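Local coordinates for periplasmic beta-glucosidase (PDB 6R5T), which probably hydrolyses terminal, non-reducing beta-D-glucosyl residues in the periplasm, releasing beta-D-glucose, at residues A[20-24]-A[292-297]; A[428-434]-A[498-502]; A[558-562]-A[650-656]; A[664-668]-A[698-703]. The protein carries 1 engineered substitution. All coordinates share one frame; numbering follows the deposited sequence. Where two conformers were deposited one is given.

Contact 1: residues A[20-24]-A[292-297]; sequences IGQLR and YSTWLP
Ile20 lies against helix 291-301 and touches it with both branches. Its CG2 rests on the helix backbone, 3.8 Å from Ser293 CA. Ile20 CD1 reaches Leu296 CB and Pro297 CG, 3.8 Å from each. With CG1 anti to the carbonyl carbon (chi1 -66°) and CG2 anti to the backbone N, the two branches meet residues about one turn apart. Leu23 adds a second apolar point. Its CD1 is 3.9 Å from Leu296 CD1 and 4.0 Å from Tyr292 CD2, and its side chain crosses both partners at about a right angle. On the polar side a water joins the segments. It donates to Ile20 O at 2.8 Å and bonds Ser293 OG. The aliphatic part of Arg24 passes this hydroxyl, with Arg24 CD 3.6 Å from Ser293 OG. Further out, salt bridges to Asp290 and Asp40 hold the Arg24 guanidinium. Tyr292 OH bonds Val283 O, and helix 307-323 packs Ala313 on Leu23 and Ile310 on Leu296. Helix 16-22 leads into the first barrel strand; helix 291-301 follows the last. At this TIM-barrel seam direct contact is mainly apolar, one water links Ile20 O to Ser293 OG, and the charged tie to Asp290 lies just outside.

Contact 2: residues A[428-434]-A[498-502]; sequences KGANVSG and SQRRL
Ser498 and Gln499 each grip a backbone carbonyl of the loop 428-434. Ser498 OG donates to Asn431 O at 2.8 Å, tilted 32° from the carbonyl plane. The hydroxyl stands between the backbone N and carbonyl carbon (chi1 55°), which turns it to the loop. Gln499 NE2 donates to Val432 O, at 2.8 Å, with an N-H...O angle of 156°. This acceptor lies in the Gln499 amide plane. Gln499 OE1 takes the backbone N-H of Gly478, which fixes the group's rotation. Ala430 CB packs on the helix backbone, 3.6 Å from Ser498 O. Gly429 has no side chain, and Leu502 CD1 comes to 3.8 Å from Gly429 CA. Leu460 of helix 456-468 backs Leu502. Around Gly429, Ala430 and Leu502 the packing is buried and close. The other end is looser. Gly434 is exposed, and a water there accepts from Gly434 N at 2.8 Å and Ser498 N at 2.9 Å. Ser498 is in the first turn of helix 497-508, and the water serves its N-H. The loop follows edge strand 423-427. A loop after a parallel strand meeting the start of a flanking helix is characteristic of alpha/beta sheet folds, here the family 3 C-terminal domain.

Contact 3: residues A[558-562]-A[650-656]; sequences NPSGK and AGATVVQ
Lys562, Ser560 and Asn558 bury most of the loop's surface against strand 651-660. Lys562 reaches across the strand, its side chain sliding past that of Val654 in the opposite direction. Its CD is 3.9 Å from Val654 CB and 3.6 Å from Gln656 NE2. Tyr658 OH holds that amide at OE1 and Gly611 O at NE2. Lys562 CE lies 3.2 Å from Thr653 OG1. A bend at chi4 (-78°) turns NZ aside to bond Gly613 O, Leu720 O and a water that also bonds Thr653 OG1. Beneath this chain Val654 N is buried without a partner. Ser560 packs through its CB, 3.8 Å from Ala652 CB. Asn558 makes the direct hydrogen bond. Its ND2 donates to Ala650 O at 2.9 Å and 166°; the acceptor lies in the amide plane, but the donor stands above the carbonyl plane. Tyr616 N and Ser615 OG hold Asn558 OD1, which fixes the amide. A water links Asn558 O to Ala652 N, and two more lie between Pro559 O and Ala652 O. Loop and strand run nearly parallel, yet water largely replaces direct backbone bonds. This is a hydrated interdomain seam, joining the family 3 C-terminal domain to the fibronectin type III-like domain.

Contact 4: residues A[664-668]-A[698-703]; sequences ASLSR and LKFYDS
The Phe700 ring and the Arg668 guanidinium lie in roughly parallel planes, 19° apart, but offset. Arg668 CD sits over one face of the ring, 3.6 Å from its centroid and 17° off the normal, a CH-pi contact. Phe700 CB lies over the centre of one guanidinium face. A bend at chi3 (55°) folds the arginine over the ring. At the guanidinium edge a water accepts from Arg668 NH2 at 2.6 Å and lies within hydrogen-bonding distance of Lys699 O. Arg668 NH1 makes a weak hydrogen bond to Leu698 O at 3.2 Å. The stronger partners are carboxylates: Glu672 at NH2, and at NH1 Asp661, a ligand of the magnesium ion. They probably balance its charge and hold its orientation, and the arginine may help position the metal ligand. At the ring edge lies Ser665 OG, in one of two conformers, 3.5 Å from Phe700 CZ; this hydroxyl bonds Glu710. Leu666 packs beyond, its CD1 3.3 Å from Tyr701 O and its CD2 3.2 Å from Ser703 OG. A further water joins Ser665 O to Ser703 N. Within the fibronectin type III-like domain, the contact joins the loop between strands 651-660 and 672-681 to short strand 700-701, which pairs with 707-708. Helix 197-204 meets it through Pro198 on Leu666 and Gln202 on Arg668 and Phe700, while Val229 of the second subunit packs on Leu666 and Ser703.

The four contacts follow one another along the chain, each closing before the next opens. Contact 1 belongs to the TIM-barrel domain and contact 2 to the mixed-sheet C-terminal domain; their centres are 51 Å apart. Contact 3 joins this second domain to the fibronectin type III-like domain, 32 Å from both contact 2 and contact 4, between centres. Contacts 3 and 4 share that last domain: one uses the start of strand 651-660, the other the loop after its end. Their nearest atoms are about 14 Å apart. No two contacts touch. Together they sample the three domains, one domain seam and, in contact 4, the surroundings of the magnesium ion and the subunit interface.

Contact 1: residues A[20-24]-A[292-297]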
loop_
_atom_site.group_PDB
_atom_site.type_symbol
_atom_site.label_atom_id
_atom_site.label_comp_id
_atom_site.label_asym_id
_atom_site.label_seq_id
_atom_site.Cartn_x
_atom_site.Cartn_y
_atom_site.Cartn_z
ATOM N N ILE A 20 36.759 16.467 -13.118
ATOM C CA ILE A 20 36.186 15.493 -12.153
ATOM C C ILE A 20 36.131 16.113 -10.760
ATOM O O ILE A 20 35.128 15.844 -10.029
ATOM C CB ILE A 20 36.986 14.195 -12.194
ATOM C CG1 ILE A 20 36.793 13.532 -13.559
ATOM C CG2 ILE A 20 36.590 13.304 -11.009
ATOM C CD1 ILE A 20 37.774 12.413 -13.848
ATOM N N GLY A 21 37.095 16.960 -10.382
ATOM C CA GLY A 21 37.036 17.637 -9.072
ATOM C C GLY A 21 35.760 18.454 -8.902
ATOM O O GLY A 21 35.235 18.563 -7.801
ATOM N N GLN A 22 35.282 19.062 -9.966
ATOM C CA GLN A 22 34.058 19.896 -9.945
ATOM C C GLN A 22 32.838 19.067 -9.539
ATOM O O GLN A 22 31.880 19.680 -9.009
ATOM C CB GLN A 22 33.806 20.557 -11.279
ATOM C CG GLN A 22 34.837 21.686 -11.518
ATOM C CD GLN A 22 34.727 22.741 -10.454
ATOM O OE1 GLN A 22 33.672 23.374 -10.327
ATOM N NE2 GLN A 22 35.777 22.910 -9.654
ATOM N N LEU A 23 32.894 17.761 -9.733
ATOM C CA LEU A 23 31.701 16.899 -9.525
ATOM C C LEU A 23 31.623 16.469 -8.064
ATOM O O LEU A 23 30.630 15.803 -7.691
ATOM C CB LEU A 23 31.767 15.693 -10.454
ATOM C CG LEU A 23 32.064 16.005 -11.927
ATOM C CD1 LEU A 23 32.013 14.736 -12.721
ATOM C CD2 LEU A 23 31.120 17.076 -12.483
ATOM N N ARG A 24 32.587 16.847 -7.241
ATOM C CA ARG A 24 32.676 16.320 -5.873
ATOM C C ARG A 24 32.006 17.274 -4.907
ATOM O O ARG A 24 32.422 18.444 -4.805
ATOM C CB ARG A 24 34.140 16.135 -5.507
ATOM C CG ARG A 24 34.328 15.436 -4.191
ATOM C CD ARG A 24 35.784 15.095 -4.009
ATOM N NE ARG A 24 36.049 14.510 -2.716
ATOM C CZ ARG A 24 37.091 14.786 -1.944
ATOM N NH1 ARG A 24 37.982 15.670 -2.340
ATOM N NH2 ARG A 24 37.239 14.185 -0.773
ATOM N N TYR A 292 33.008 9.140 -7.654
ATOM C CA TYR A 292 33.335 9.761 -8.954
ATOM C C TYR A 292 34.851 10.054 -9.013
ATOM O O TYR A 292 35.491 9.735 -10.023
ATOM C CB TYR A 292 32.547 11.035 -9.217
ATOM C CG TYR A 292 31.157 10.848 -9.781
ATOM C CD1 TYR A 292 30.456 9.663 -9.605
ATOM C CD2 TYR A 292 30.524 11.885 -10.424
ATOM C CE1 TYR A 292 29.189 9.505 -10.147
ATOM C CE2 TYR A 292 29.252 11.748 -10.964
ATOM C CZ TYR A 292 28.601 10.543 -10.847
ATOM O OH TYR A 292 27.350 10.378 -11.354
ATOM N N SER A 293 35.391 10.681 -7.980
ATOM C CA SER A 293 36.832 11.006 -7.959
ATOM C C SER A 293 37.665 9.729 -7.965
ATOM O O SER A 293 38.761 9.736 -8.534
ATOM C CB SER A 293 37.145 11.842 -6.774
ATOM O OG SER A 293 36.572 13.140 -6.921
ATOM N N THR A 294 37.189 8.655 -7.348
ATOM C CA THR A 294 37.959 7.389 -7.232
ATOM C C THR A 294 37.955 6.652 -8.572
ATOM O O THR A 294 38.961 6.038 -8.931
ATOM C CB THR A 294 37.389 6.513 -6.109
ATOM O OG1 THR A 294 37.385 7.263 -4.890
ATOM C CG2 THR A 294 38.121 5.191 -5.966
ATOM N N TRP A 295 36.841 6.656 -9.315
ATOM C CA TRP A 295 36.656 5.696 -10.417
ATOM C C TRP A 295 36.520 6.339 -11.788
ATOM O O TRP A 295 36.712 5.618 -12.760
ATOM C CB TRP A 295 35.441 4.778 -10.158
ATOM C CG TRP A 295 35.702 3.925 -8.980
ATOM C CD1 TRP A 295 35.163 4.067 -7.749
ATOM C CD2 TRP A 295 36.611 2.811 -8.894
ATOM N NE1 TRP A 295 35.613 3.083 -6.923
ATOM C CE2 TRP A 295 36.515 2.311 -7.581
ATOM C CE3 TRP A 295 37.463 2.165 -9.793
ATOM C CZ2 TRP A 295 37.264 1.218 -7.125
ATOM C CZ3 TRP A 295 38.194 1.070 -9.338
ATOM C CH2 TRP A 295 38.094 0.618 -8.028
ATOM N N LEU A 296 36.155 7.600 -11.945
ATOM C CA LEU A 296 35.916 8.117 -13.316
ATOM C C LEU A 296 37.183 8.040 -14.177
ATOM O O LEU A 296 37.038 7.742 -15.353
ATOM C CB LEU A 296 35.353 9.545 -13.296
ATOM C CG LEU A 296 33.869 9.647 -12.864
ATOM C CD1 LEU A 296 33.458 11.083 -12.724
ATOM C CD2 LEU A 296 32.931 8.916 -13.801
ATOM N N PRO A 297 38.386 8.339 -13.650
ATOM C CA PRO A 297 39.582 8.254 -14.514
ATOM C C PRO A 297 39.804 6.841 -15.064
ATOM O O PRO A 297 40.046 6.707 -16.317
ATOM C CB PRO A 297 40.721 8.739 -13.594
ATOM C CG PRO A 297 40.008 9.614 -12.557
ATOM C CD PRO A 297 38.688 8.884 -12.329
HETATM O O HOH W 1 34.330 13.816 -8.241
#

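Contact 2: residues A[428-434]-A[498-502]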
loop_
_atom_site.group_PDB
_atom_site.type_symbol
_atom_site.label_atom_id
_atom_site.label_comp_id
_atom_site.label_asym_id
_atom_site.label_seq_id
_atom_site.Cartn_x
_atom_site.Cartn_y
_atom_site.Cartn_z
ATOM N N LYS A 428 3.860 18.203 33.221
ATOM C CA LYS A 428 4.260 17.455 32.018
ATOM C C LYS A 428 3.229 16.381 31.690
ATOM O O LYS A 428 2.950 16.166 30.456
ATOM C CB LYS A 428 5.629 16.834 32.205
ATOM C CG LYS A 428 6.207 16.346 30.902
ATOM C CD LYS A 428 7.578 15.882 31.029
ATOM C CE LYS A 428 8.055 15.320 29.717
ATOM N NZ LYS A 428 9.523 15.299 29.685
ATOM N N GLY A 429 2.742 15.617 32.677
ATOM C CA GLY A 429 1.643 14.673 32.424
ATOM C C GLY A 429 2.066 13.309 31.961
ATOM O O GLY A 429 1.563 12.328 32.448
ATOM N N ALA A 430 2.953 13.251 30.956
ATOM C CA ALA A 430 3.468 12.004 30.419
ATOM C C ALA A 430 4.753 12.353 29.679
ATOM O O ALA A 430 4.882 13.449 29.221
ATOM C CB ALA A 430 2.476 11.362 29.486
ATOM N N ASN A 431 5.596 11.362 29.514
ATOM C CA ASN A 431 6.695 11.462 28.548
ATOM C C ASN A 431 6.095 11.292 27.144
ATOM O O ASN A 431 4.953 10.792 27.006
ATOM C CB ASN A 431 7.751 10.400 28.850
ATOM C CG ASN A 431 8.618 10.781 30.031
ATOM O OD1 ASN A 431 9.022 11.930 30.170
ATOM N ND2 ASN A 431 8.872 9.776 30.842
ATOM N N VAL A 432 6.846 11.670 26.121
ATOM C CA VAL A 432 6.323 11.624 24.725
ATOM C C VAL A 432 5.930 10.195 24.374
ATOM O O VAL A 432 5.001 9.967 23.578
ATOM C CB VAL A 432 7.287 12.210 23.691
ATOM C CG1 VAL A 432 7.546 13.671 23.897
ATOM C CG2 VAL A 432 8.587 11.490 23.588
ATOM N N SER A 433 6.641 9.213 24.918
ATOM C CA SER A 433 6.321 7.785 24.786
ATOM C C SER A 433 6.526 7.110 26.137
ATOM O O SER A 433 7.415 7.510 26.858
ATOM C CB SER A 433 7.140 7.115 23.712
ATOM O OG SER A 433 6.773 5.736 23.558
ATOM N N GLY A 434 5.722 6.105 26.412
ATOM C CA GLY A 434 5.900 5.215 27.566
ATOM C C GLY A 434 6.589 3.945 27.178
ATOM O O GLY A 434 6.808 3.083 28.061
ATOM N N SER A 498 1.195 6.725 25.906
ATOM C CA SER A 498 1.423 7.366 27.234
ATOM C C SER A 498 0.580 8.639 27.295
ATOM O O SER A 498 0.020 8.999 28.375
ATOM C CB SER A 498 2.851 7.673 27.510
ATOM O OG SER A 498 3.382 8.485 26.452
ATOM N N GLN A 499 0.520 9.363 26.178
ATOM C CA GLN A 499 -0.241 10.617 26.107
ATOM C C GLN A 499 -1.755 10.350 26.011
ATOM O O GLN A 499 -2.529 11.188 26.478
ATOM C CB GLN A 499 0.302 11.451 24.967
ATOM C CG GLN A 499 1.741 11.902 25.170
ATOM C CD GLN A 499 2.200 12.645 23.942
ATOM O OE1 GLN A 499 1.605 13.688 23.657
ATOM N NE2 GLN A 499 3.188 12.121 23.210
ATOM N N ARG A 500 -2.185 9.288 25.323
ATOM C CA ARG A 500 -3.648 8.993 25.254
ATOM C C ARG A 500 -4.139 8.589 26.643
ATOM O O ARG A 500 -5.264 8.967 26.998
ATOM C CB ARG A 500 -3.961 7.884 24.248
ATOM C CG ARG A 500 -3.701 8.335 22.830
ATOM C CD ARG A 500 -4.205 7.404 21.730
ATOM N NE ARG A 500 -3.309 6.300 21.644
ATOM C CZ ARG A 500 -3.529 5.106 22.162
ATOM N NH1 ARG A 500 -4.701 4.847 22.712
ATOM N NH2 ARG A 500 -2.608 4.168 22.058
ATOM N N ARG A 501 -3.302 7.913 27.424
ATOM C CA ARG A 501 -3.676 7.574 28.825
ATOM C C ARG A 501 -3.891 8.881 29.593
ATOM O O ARG A 501 -4.886 8.996 30.372
ATOM C CB ARG A 501 -2.553 6.743 29.434
ATOM C CG ARG A 501 -2.887 6.232 30.823
ATOM C CD ARG A 501 -1.741 5.342 31.271
ATOM N NE ARG A 501 -2.012 4.871 32.624
ATOM C CZ ARG A 501 -1.098 4.341 33.437
ATOM N NH1 ARG A 501 0.169 4.270 33.071
ATOM N NH2 ARG A 501 -1.458 3.957 34.650
ATOM N N LEU A 502 -2.990 9.834 29.432
ATOM C CA LEU A 502 -3.091 11.197 30.027
ATOM C C LEU A 502 -4.413 11.853 29.620
ATOM O O LEU A 502 -5.166 12.397 30.463
ATOM C CB LEU A 502 -1.860 12.029 29.623
ATOM C CG LEU A 502 -1.890 13.508 29.954
ATOM C CD1 LEU A 502 -1.901 13.692 31.466
ATOM C CD2 LEU A 502 -0.702 14.199 29.315
HETATM O O HOH W 2 3.515 5.234 24.898
#

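Contact 3: residues A[558-562]-A[650-656]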
loop_
_atom_site.group_PDB
_atom_site.type_symbol
_atom_site.label_atom_id
_atom_site.label_comp_id
_atom_site.label_asym_id
_atom_site.label_seq_id
_atom_site.Cartn_x
_atom_site.Cartn_y
_atom_site.Cartn_z
ATOM N N ASN A 558 -8.310 34.295 13.786
ATOM C CA ASN A 558 -9.369 33.301 13.561
ATOM C C ASN A 558 -8.750 32.159 12.748
ATOM O O ASN A 558 -8.372 32.350 11.615
ATOM C CB ASN A 558 -10.536 33.939 12.829
ATOM C CG ASN A 558 -11.760 33.091 12.825
ATOM O OD1 ASN A 558 -11.679 31.891 13.082
ATOM N ND2 ASN A 558 -12.896 33.677 12.424
ATOM N N PRO A 559 -8.730 30.917 13.257
ATOM C CA PRO A 559 -8.087 29.849 12.487
ATOM C C PRO A 559 -8.629 29.753 11.053
ATOM O O PRO A 559 -9.853 29.751 10.795
ATOM C CB PRO A 559 -8.339 28.595 13.294
ATOM C CG PRO A 559 -9.218 28.963 14.446
ATOM C CD PRO A 559 -9.309 30.468 14.525
ATOM N N SER A 560 -7.694 29.599 10.119
ATOM C CA SER A 560 -8.000 29.619 8.667
ATOM C C SER A 560 -7.319 28.450 7.954
ATOM O O SER A 560 -7.542 28.302 6.724
ATOM C CB SER A 560 -7.618 30.930 8.036
ATOM O OG SER A 560 -6.277 31.263 8.336
ATOM N N GLY A 561 -6.556 27.638 8.664
ATOM C CA GLY A 561 -5.829 26.539 8.015
ATOM C C GLY A 561 -6.802 25.465 7.579
ATOM O O GLY A 561 -7.867 25.258 8.208
ATOM N N LYS A 562 -6.452 24.774 6.491
ATOM C CA LYS A 562 -7.218 23.616 6.015
ATOM C C LYS A 562 -6.265 22.508 5.641
ATOM O O LYS A 562 -5.212 22.766 5.057
ATOM C CB LYS A 562 -8.129 24.036 4.849
ATOM C CG LYS A 562 -9.383 24.796 5.361
ATOM C CD LYS A 562 -10.320 25.143 4.299
ATOM C CE LYS A 562 -11.584 25.810 4.808
ATOM N NZ LYS A 562 -12.528 24.813 5.398
ATOM N N ALA A 650 -14.476 38.263 12.086
ATOM C CA ALA A 650 -13.711 38.277 10.845
ATOM C C ALA A 650 -12.948 36.959 10.738
ATOM O O ALA A 650 -12.511 36.421 11.735
ATOM C CB ALA A 650 -12.771 39.449 10.827
ATOM N N GLY A 651 -12.764 36.479 9.526
ATOM C CA GLY A 651 -11.900 35.305 9.331
ATOM C C GLY A 651 -11.781 34.958 7.875
ATOM O O GLY A 651 -12.600 35.399 7.039
ATOM N N ALA A 652 -10.827 34.081 7.604
ATOM C CA ALA A 652 -10.622 33.567 6.251
ATOM C C ALA A 652 -11.100 32.112 6.169
ATOM O O ALA A 652 -11.134 31.384 7.186
ATOM C CB ALA A 652 -9.171 33.708 5.871
ATOM N N THR A 653 -11.436 31.753 4.942
ATOM C CA THR A 653 -11.657 30.349 4.549
ATOM C C THR A 653 -11.115 30.177 3.138
ATOM O O THR A 653 -10.548 31.123 2.543
ATOM C CB THR A 653 -13.125 29.946 4.675
ATOM O OG1 THR A 653 -13.221 28.532 4.444
ATOM C CG2 THR A 653 -14.013 30.633 3.670
ATOM N N VAL A 654 -11.161 28.948 2.664
ATOM C CA VAL A 654 -10.583 28.616 1.343
ATOM C C VAL A 654 -11.702 27.997 0.507
ATOM O O VAL A 654 -12.204 26.882 0.871
ATOM C CB VAL A 654 -9.403 27.654 1.451
ATOM C CG1 VAL A 654 -8.809 27.399 0.064
ATOM C CG2 VAL A 654 -8.352 28.177 2.447
ATOM N N VAL A 655 -12.065 28.654 -0.580
ATOM C CA VAL A 655 -13.050 28.125 -1.540
ATOM C C VAL A 655 -12.313 27.230 -2.515
ATOM O O VAL A 655 -11.294 27.674 -3.103
ATOM C CB VAL A 655 -13.797 29.239 -2.267
ATOM C CG1 VAL A 655 -14.838 28.644 -3.192
ATOM C CG2 VAL A 655 -14.460 30.172 -1.267
ATOM N N GLN A 656 -12.750 25.984 -2.608
ATOM C CA GLN A 656 -12.039 24.963 -3.400
ATOM C C GLN A 656 -12.881 24.575 -4.617
ATOM O O GLN A 656 -14.083 24.393 -4.457
ATOM C CB GLN A 656 -11.779 23.736 -2.522
ATOM C CG GLN A 656 -10.930 24.121 -1.319
ATOM C CD GLN A 656 -11.191 23.274 -0.096
ATOM O OE1 GLN A 656 -11.272 22.036 -0.194
ATOM N NE2 GLN A 656 -11.228 23.912 1.075
HETATM O O HOH W 3 -8.557 34.189 9.578
HETATM O O HOH W 4 -11.454 31.823 9.890
HETATM O O HOH W 5 -11.490 28.838 8.152
HETATM O O HOH W 6 -14.578 27.185 6.069
#

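Contact 4: residues A[664-668]-A[698-703]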
loop_
_atom_site.group_PDB
_atom_site.type_symbol
_atom_site.label_atom_id
_atom_site.label_comp_id
_atom_site.label_asym_id
_atom_site.label_seq_id
_atom_site.Cartn_x
_atom_site.Cartn_y
_atom_site.Cartn_z
ATOM N N ALA A 664 -14.474 8.532 -19.368
ATOM C CA ALA A 664 -13.144 8.725 -19.957
ATOM C C ALA A 664 -12.559 7.387 -20.379
ATOM O O ALA A 664 -13.078 6.345 -19.974
ATOM C CB ALA A 664 -12.224 9.461 -19.012
ATOM N N SER A 665 -11.489 7.439 -21.141
ATOM C CA SER A 665 -10.797 6.224 -21.650
ATOM C C SER A 665 -9.977 5.546 -20.546
ATOM O O SER A 665 -9.495 4.430 -20.799
ATOM C CB SER A 665 -9.937 6.543 -22.855
ATOM O OG SER A 665 -8.934 7.492 -22.538
ATOM N N LEU A 666 -9.743 6.241 -19.439
ATOM C CA LEU A 666 -9.242 5.667 -18.162
ATOM C C LEU A 666 -10.306 6.013 -17.106
ATOM O O LEU A 666 -10.918 7.079 -17.188
ATOM C CB LEU A 666 -7.931 6.332 -17.689
ATOM C CG LEU A 666 -6.600 5.987 -18.323
ATOM C CD1 LEU A 666 -5.470 6.439 -17.444
ATOM C CD2 LEU A 666 -6.451 4.510 -18.568
ATOM N N SER A 667 -10.376 5.234 -16.020
ATOM C CA SER A 667 -11.175 5.594 -14.832
ATOM C C SER A 667 -10.514 6.798 -14.147
ATOM O O SER A 667 -9.330 6.697 -13.782
ATOM C CB SER A 667 -11.218 4.411 -13.895
ATOM O OG SER A 667 -12.115 4.683 -12.831
ATOM N N ARG A 668 -11.197 7.932 -14.088
ATOM C CA ARG A 668 -10.609 9.176 -13.538
ATOM C C ARG A 668 -11.138 9.388 -12.124
ATOM O O ARG A 668 -12.189 8.897 -11.724
ATOM C CB ARG A 668 -10.851 10.339 -14.497
ATOM C CG ARG A 668 -10.116 10.091 -15.819
ATOM C CD ARG A 668 -9.823 11.297 -16.637
ATOM N NE ARG A 668 -9.084 12.288 -15.873
ATOM C CZ ARG A 668 -9.113 13.586 -16.093
ATOM N NH1 ARG A 668 -9.847 14.147 -17.060
ATOM N NH2 ARG A 668 -8.357 14.375 -15.343
ATOM N N LEU A 698 -8.518 19.994 -18.029
ATOM C CA LEU A 698 -9.370 18.824 -18.322
ATOM C C LEU A 698 -8.570 17.639 -18.867
ATOM O O LEU A 698 -9.111 16.555 -19.006
ATOM C CB LEU A 698 -10.429 19.232 -19.350
ATOM C CG LEU A 698 -11.167 20.551 -19.101
ATOM C CD1 LEU A 698 -12.151 20.821 -20.239
ATOM C CD2 LEU A 698 -11.864 20.568 -17.756
ATOM N N LYS A 699 -7.282 17.809 -19.165
ATOM C CA LYS A 699 -6.516 16.752 -19.835
ATOM C C LYS A 699 -5.954 15.746 -18.817
ATOM O O LYS A 699 -5.774 16.051 -17.646
ATOM C CB LYS A 699 -5.321 17.381 -20.550
ATOM C CG LYS A 699 -5.697 18.337 -21.657
ATOM C CD LYS A 699 -4.663 18.469 -22.739
ATOM C CE LYS A 699 -5.257 19.154 -23.957
ATOM N NZ LYS A 699 -4.286 19.279 -25.069
ATOM N N PHE A 700 -5.693 14.574 -19.302
ATOM C CA PHE A 700 -5.096 13.478 -18.536
ATOM C C PHE A 700 -4.271 12.633 -19.492
ATOM O O PHE A 700 -4.487 12.604 -20.745
ATOM C CB PHE A 700 -6.179 12.639 -17.857
ATOM C CG PHE A 700 -7.036 11.852 -18.796
ATOM C CD1 PHE A 700 -8.075 12.453 -19.514
ATOM C CD2 PHE A 700 -6.818 10.494 -18.981
ATOM C CE1 PHE A 700 -8.848 11.720 -20.408
ATOM C CE2 PHE A 700 -7.606 9.762 -19.844
ATOM C CZ PHE A 700 -8.612 10.376 -20.576
ATOM N N TYR A 701 -3.368 11.885 -18.889
ATOM C CA TYR A 701 -2.561 10.874 -19.600
ATOM C C TYR A 701 -3.342 9.582 -19.705
ATOM O O TYR A 701 -3.742 8.964 -18.673
ATOM C CB TYR A 701 -1.217 10.634 -18.912
ATOM C CG TYR A 701 -0.294 11.819 -18.988
ATOM C CD1 TYR A 701 0.453 12.050 -20.129
ATOM C CD2 TYR A 701 -0.260 12.750 -17.965
ATOM C CE1 TYR A 701 1.280 13.156 -20.215
ATOM C CE2 TYR A 701 0.540 13.873 -18.055
ATOM C CZ TYR A 701 1.329 14.053 -19.175
ATOM O OH TYR A 701 2.148 15.144 -19.255
ATOM N N ASP A 702 -3.565 9.115 -20.929
ATOM C CA ASP A 702 -4.269 7.836 -21.136
ATOM C C ASP A 702 -3.281 6.666 -21.060
ATOM O O ASP A 702 -2.119 6.861 -20.610
ATOM C CB ASP A 702 -5.095 7.886 -22.426
ATOM C CG ASP A 702 -4.270 7.785 -23.692
ATOM O OD1 ASP A 702 -3.049 7.580 -23.594
ATOM O OD2 ASP A 702 -4.878 7.879 -24.785
ATOM N N SER A 703 -3.740 5.459 -21.392
ATOM C CA SER A 703 -2.937 4.220 -21.225
ATOM C C SER A 703 -1.656 4.300 -22.065
ATOM O O SER A 703 -0.675 3.654 -21.687
ATOM C CB SER A 703 -3.705 2.971 -21.583
ATOM O OG SER A 703 -4.763 2.779 -20.681
HETATM O O HOH W 7 -6.678 4.664 -21.907
HETATM O O HOH W 8 -7.417 7.038 -24.742
HETATM O O HOH W 9 -8.005 16.894 -15.762
#